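Local coordinates for protein transglutaminase elicitor (Phytophthora sojae, PDB 3TW5) that probably cross-links proteins by joining glutamine side chains to amines, as a transglutaminase, and acts as an elicitor of plant innate immunity, at residues E1-L11 with N201-I212. The protein carries 1 engineered substitution. Numbering follows the deposited sequence.
Sequences EANGNQDIAKL and NPAYFHIASANI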
loop_
_atom_site.group_PDB
_atom_site.type_symbol
_atom_site.label_atom_id
_atom_site.label_comp_id
_atom_site.label_asym_id
_atom_site.label_seq_id
_atom_site.Cartn_x
_atom_site.Cartn_y
_atom_site.Cartn_z
ATOM N N GLU A 1 -22.001 7.134 14.416
ATOM C CA GLU A 1 -22.295 8.173 13.387
ATOM C C GLU A 1 -22.727 7.526 12.072
ATOM O O GLU A 1 -22.164 6.509 11.659
ATOM C CB GLU A 1 -21.067 9.060 13.166
ATOM C CG GLU A 1 -21.341 10.370 12.440
ATOM C CD GLU A 1 -20.074 11.160 12.163
ATOM O OE1 GLU A 1 -18.998 10.541 12.010
ATOM O OE2 GLU A 1 -20.154 12.405 12.091
ATOM N N ALA A 2 -23.718 8.140 11.422
ATOM C CA ALA A 2 -24.311 7.641 10.173
ATOM C C ALA A 2 -23.309 7.411 9.026
ATOM O O ALA A 2 -22.264 8.065 8.946
ATOM C CB ALA A 2 -25.448 8.566 9.720
ATOM N N ASN A 3 -23.660 6.478 8.142
ATOM C CA ASN A 3 -22.793 6.023 7.057
ATOM C C ASN A 3 -23.141 6.667 5.710
ATOM O O ASN A 3 -24.308 6.682 5.302
ATOM C CB ASN A 3 -22.874 4.492 6.955
ATOM C CG ASN A 3 -21.877 3.907 5.970
ATOM O OD1 ASN A 3 -20.739 4.371 5.863
ATOM N ND2 ASN A 3 -22.298 2.870 5.255
ATOM N N GLY A 4 -22.120 7.187 5.026
ATOM C CA GLY A 4 -22.286 7.823 3.712
ATOM C C GLY A 4 -22.200 6.861 2.533
ATOM O O GLY A 4 -21.168 6.214 2.313
ATOM N N ASN A 5 -23.283 6.786 1.761
ATOM C CA ASN A 5 -23.367 5.870 0.620
ATOM C C ASN A 5 -22.557 6.294 -0.618
ATOM O O ASN A 5 -22.617 5.634 -1.659
ATOM C CB ASN A 5 -24.837 5.587 0.252
ATOM C CG ASN A 5 -25.608 6.845 -0.164
ATOM O OD1 ASN A 5 -25.060 7.948 -0.230
ATOM N ND2 ASN A 5 -26.895 6.672 -0.447
ATOM N N GLN A 6 -21.801 7.383 -0.494
ATOM C CA GLN A 6 -20.982 7.911 -1.588
ATOM C C GLN A 6 -19.841 6.963 -1.970
ATOM O O GLN A 6 -19.632 6.683 -3.151
ATOM C CB GLN A 6 -20.425 9.290 -1.215
ATOM C CG GLN A 6 -19.705 10.019 -2.351
ATOM C CD GLN A 6 -20.632 10.868 -3.211
ATOM O OE1 GLN A 6 -21.755 10.472 -3.532
ATOM N NE2 GLN A 6 -20.155 12.046 -3.595
ATOM N N ASP A 7 -19.111 6.481 -0.964
ATOM C CA ASP A 7 -17.988 5.567 -1.173
ATOM C C ASP A 7 -18.442 4.159 -1.551
ATOM O O ASP A 7 -17.756 3.465 -2.305
ATOM C CB ASP A 7 -17.091 5.523 0.068
ATOM C CG ASP A 7 -16.219 6.762 0.207
ATOM O OD1 ASP A 7 -15.667 7.230 -0.814
ATOM O OD2 ASP A 7 -16.075 7.266 1.341
ATOM N N ILE A 8 -19.595 3.745 -1.026
ATOM C CA ILE A 8 -20.189 2.448 -1.368
ATOM C C ILE A 8 -20.599 2.418 -2.843
ATOM O O ILE A 8 -20.410 1.408 -3.525
ATOM C CB ILE A 8 -21.380 2.089 -0.432
ATOM C CG1 ILE A 8 -20.872 1.843 0.990
ATOM C CG2 ILE A 8 -22.121 0.848 -0.927
ATOM C CD1 ILE A 8 -21.960 1.684 2.022
ATOM N N ALA A 9 -21.140 3.538 -3.324
ATOM C CA ALA A 9 -21.514 3.696 -4.728
ATOM C C ALA A 9 -20.328 3.460 -5.662
ATOM O O ALA A 9 -20.453 2.730 -6.647
ATOM C CB ALA A 9 -22.111 5.072 -4.967
ATOM N N LYS A 10 -19.186 4.072 -5.339
ATOM C CA LYS A 10 -17.957 3.913 -6.118
ATOM C C LYS A 10 -17.562 2.445 -6.234
ATOM O O LYS A 10 -17.156 1.988 -7.305
ATOM C CB LYS A 10 -16.798 4.699 -5.496
ATOM C CG LYS A 10 -16.992 6.202 -5.399
ATOM C CD LYS A 10 -15.693 6.879 -4.980
ATOM C CE LYS A 10 -15.950 8.219 -4.308
ATOM N NZ LYS A 10 -14.710 9.038 -4.194
ATOM N N LEU A 11 -17.683 1.716 -5.126
ATOM C CA LEU A 11 -17.367 0.290 -5.089
ATOM C C LEU A 11 -18.358 -0.535 -5.909
ATOM O O LEU A 11 -17.957 -1.401 -6.690
ATOM C CB LEU A 11 -17.322 -0.219 -3.643
ATOM C CG LEU A 11 -16.184 0.242 -2.725
ATOM C CD1 LEU A 11 -16.429 -0.240 -1.310
ATOM C CD2 LEU A 11 -14.831 -0.244 -3.220
ATOM N N ASN A 201 -15.194 6.246 8.296
ATOM C CA ASN A 201 -16.259 5.609 9.070
ATOM C C ASN A 201 -15.999 4.111 9.252
ATOM O O ASN A 201 -15.719 3.410 8.279
ATOM C CB ASN A 201 -17.622 5.844 8.411
ATOM C CG ASN A 201 -18.780 5.661 9.377
ATOM O OD1 ASN A 201 -18.939 4.605 9.983
ATOM N ND2 ASN A 201 -19.603 6.692 9.516
ATOM N N PRO A 202 -16.067 3.620 10.507
ATOM C CA PRO A 202 -15.821 2.202 10.773
ATOM C C PRO A 202 -16.879 1.284 10.161
ATOM O O PRO A 202 -16.588 0.120 9.876
ATOM C CB PRO A 202 -15.837 2.119 12.302
ATOM C CG PRO A 202 -16.568 3.320 12.750
ATOM C CD PRO A 202 -16.285 4.382 11.749
ATOM N N ALA A 203 -18.088 1.804 9.960
ATOM C CA ALA A 203 -19.120 1.085 9.216
ATOM C C ALA A 203 -18.616 0.812 7.809
ATOM O O ALA A 203 -18.655 -0.327 7.339
ATOM C CB ALA A 203 -20.412 1.876 9.169
ATOM N N TYR A 204 -18.120 1.859 7.150
ATOM C CA TYR A 204 -17.562 1.709 5.817
ATOM C C TYR A 204 -16.366 0.754 5.824
ATOM O O TYR A 204 -16.271 -0.126 4.970
ATOM C CB TYR A 204 -17.196 3.059 5.179
ATOM C CG TYR A 204 -16.507 2.863 3.855
ATOM C CD1 TYR A 204 -17.210 2.383 2.753
ATOM C CD2 TYR A 204 -15.143 3.094 3.718
ATOM C CE1 TYR A 204 -16.580 2.161 1.544
ATOM C CE2 TYR A 204 -14.500 2.878 2.507
ATOM C CZ TYR A 204 -15.227 2.411 1.426
ATOM O OH TYR A 204 -14.601 2.188 0.227
ATOM N N PHE A 205 -15.472 0.922 6.794
ATOM C CA PHE A 205 -14.301 0.056 6.916
ATOM C C PHE A 205 -14.688 -1.426 6.922
ATOM O O PHE A 205 -14.160 -2.211 6.129
ATOM C CB PHE A 205 -13.479 0.414 8.162
ATOM C CG PHE A 205 -12.339 -0.534 8.434
ATOM C CD1 PHE A 205 -11.187 -0.504 7.653
ATOM C CD2 PHE A 205 -12.419 -1.457 9.470
ATOM C CE1 PHE A 205 -10.135 -1.383 7.903
ATOM C CE2 PHE A 205 -11.371 -2.338 9.722
ATOM C CZ PHE A 205 -10.229 -2.299 8.937
ATOM N N HIS A 206 -15.617 -1.795 7.806
ATOM C CA HIS A 206 -16.070 -3.182 7.933
ATOM C C HIS A 206 -16.735 -3.674 6.650
ATOM O O HIS A 206 -16.361 -4.722 6.127
ATOM C CB HIS A 206 -17.015 -3.348 9.132
ATOM C CG HIS A 206 -17.286 -4.777 9.502
ATOM N ND1 HIS A 206 -16.514 -5.470 10.410
ATOM C CD2 HIS A 206 -18.244 -5.640 9.089
ATOM C CE1 HIS A 206 -16.984 -6.699 10.539
ATOM N NE2 HIS A 206 -18.034 -6.828 9.748
ATOM N N ILE A 207 -17.701 -2.906 6.145
ATOM C CA ILE A 207 -18.439 -3.262 4.928
ATOM C C ILE A 207 -17.499 -3.483 3.737
ATOM O O ILE A 207 -17.612 -4.487 3.033
ATOM C CB ILE A 207 -19.528 -2.207 4.582
ATOM C CG1 ILE A 207 -20.637 -2.219 5.642
ATOM C CG2 ILE A 207 -20.117 -2.457 3.189
ATOM C CD1 ILE A 207 -21.493 -0.966 5.664
ATOM N N ALA A 208 -16.567 -2.554 3.532
ATOM C CA ALA A 208 -15.596 -2.649 2.445
ATOM C C ALA A 208 -14.668 -3.849 2.612
ATOM O O ALA A 208 -14.510 -4.641 1.685
ATOM C CB ALA A 208 -14.790 -1.357 2.326
ATOM N N SER A 209 -14.075 -3.985 3.799
ATOM C CA SER A 209 -13.106 -5.050 4.074
ATOM C C SER A 209 -13.712 -6.440 3.931
ATOM O O SER A 209 -13.087 -7.335 3.367
ATOM C CB SER A 209 -12.496 -4.887 5.467
ATOM O OG SER A 209 -11.876 -3.621 5.615
ATOM N N ALA A 210 -14.934 -6.606 4.431
ATOM C CA ALA A 210 -15.629 -7.891 4.383
ATOM C C ALA A 210 -16.052 -8.275 2.963
ATOM O O ALA A 210 -15.891 -9.424 2.554
ATOM C CB ALA A 210 -16.832 -7.886 5.322
ATOM N N ASN A 211 -16.592 -7.309 2.222
ATOM C CA ASN A 211 -17.019 -7.532 0.840
ATOM C C ASN A 211 -15.855 -7.792 -0.122
ATOM O O ASN A 211 -15.891 -8.749 -0.892
ATOM C CB ASN A 211 -17.870 -6.359 0.340
ATOM C CG ASN A 211 -19.327 -6.477 0.745
ATOM O OD1 ASN A 211 -20.131 -7.085 0.036
ATOM N ND2 ASN A 211 -19.680 -5.879 1.876
ATOM N N ILE A 212 -14.825 -6.950 -0.063
ATOM C CA ILE A 212 -13.704 -7.033 -1.004
ATOM C C ILE A 212 -12.834 -8.275 -0.759
ATOM O O ILE A 212 -12.626 -9.076 -1.677
ATOM C CB ILE A 212 -12.859 -5.727 -1.028
ATOM C CG1 ILE A 212 -13.726 -4.540 -1.467
ATOM C CG2 ILE A 212 -11.664 -5.870 -1.959
ATOM C CD1 ILE A 212 -13.182 -3.177 -1.072
#
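Asp7, Ile8 and Leu11 of helix 5-11 all meet the ring of Tyr204, each in a different way. Asp7 CB sits over one face, 4.1 Å from the centroid of the Tyr204 ring, a CH-pi contact; Ala208 CB of the ring's own helix lies against the opposite face. Ile8 CG1 comes at the edge, 4.1 Å from Tyr204 CD1, whereas Leu11 CD1 approaches obliquely, 3.7 Å from Tyr204 CE1. A chi1 of 175° sets Tyr204 CG anti to the backbone N and carries the ring out between Asp7 and Ala208, and its hydroxyl is hydrogen-bonded to Thr175. Farther along, Leu11 CD2 meets Ile212 CD1 at 4.0 Å, extending this buried apolar seam.

The N-terminal end is looser and more exposed. Asn3 brings OD1 to Tyr204 CB and CG near Ala203 CB, with ND2 3.9 Å from Ile207 CD1. Asn201 works in two directions: OD1 caps helix 202-212 by accepting from Ala203 N at 2.9 Å, in the carbonyl plane, while ND2 gives a weak but nearly straight bond to Glu1 O (3.3 Å, 177°).

Glu1 and Asn3 also pair by backbone with strand 316-321, on whose Ile316 Ala203 and Ile207 pack. The axes of helices 5-11 and 202-212, 10.6 Å apart at closest approach, run 16° from parallel: a near-parallel helix pair set against the large antiparallel sheet, its second helix opened by an Asn N-cap.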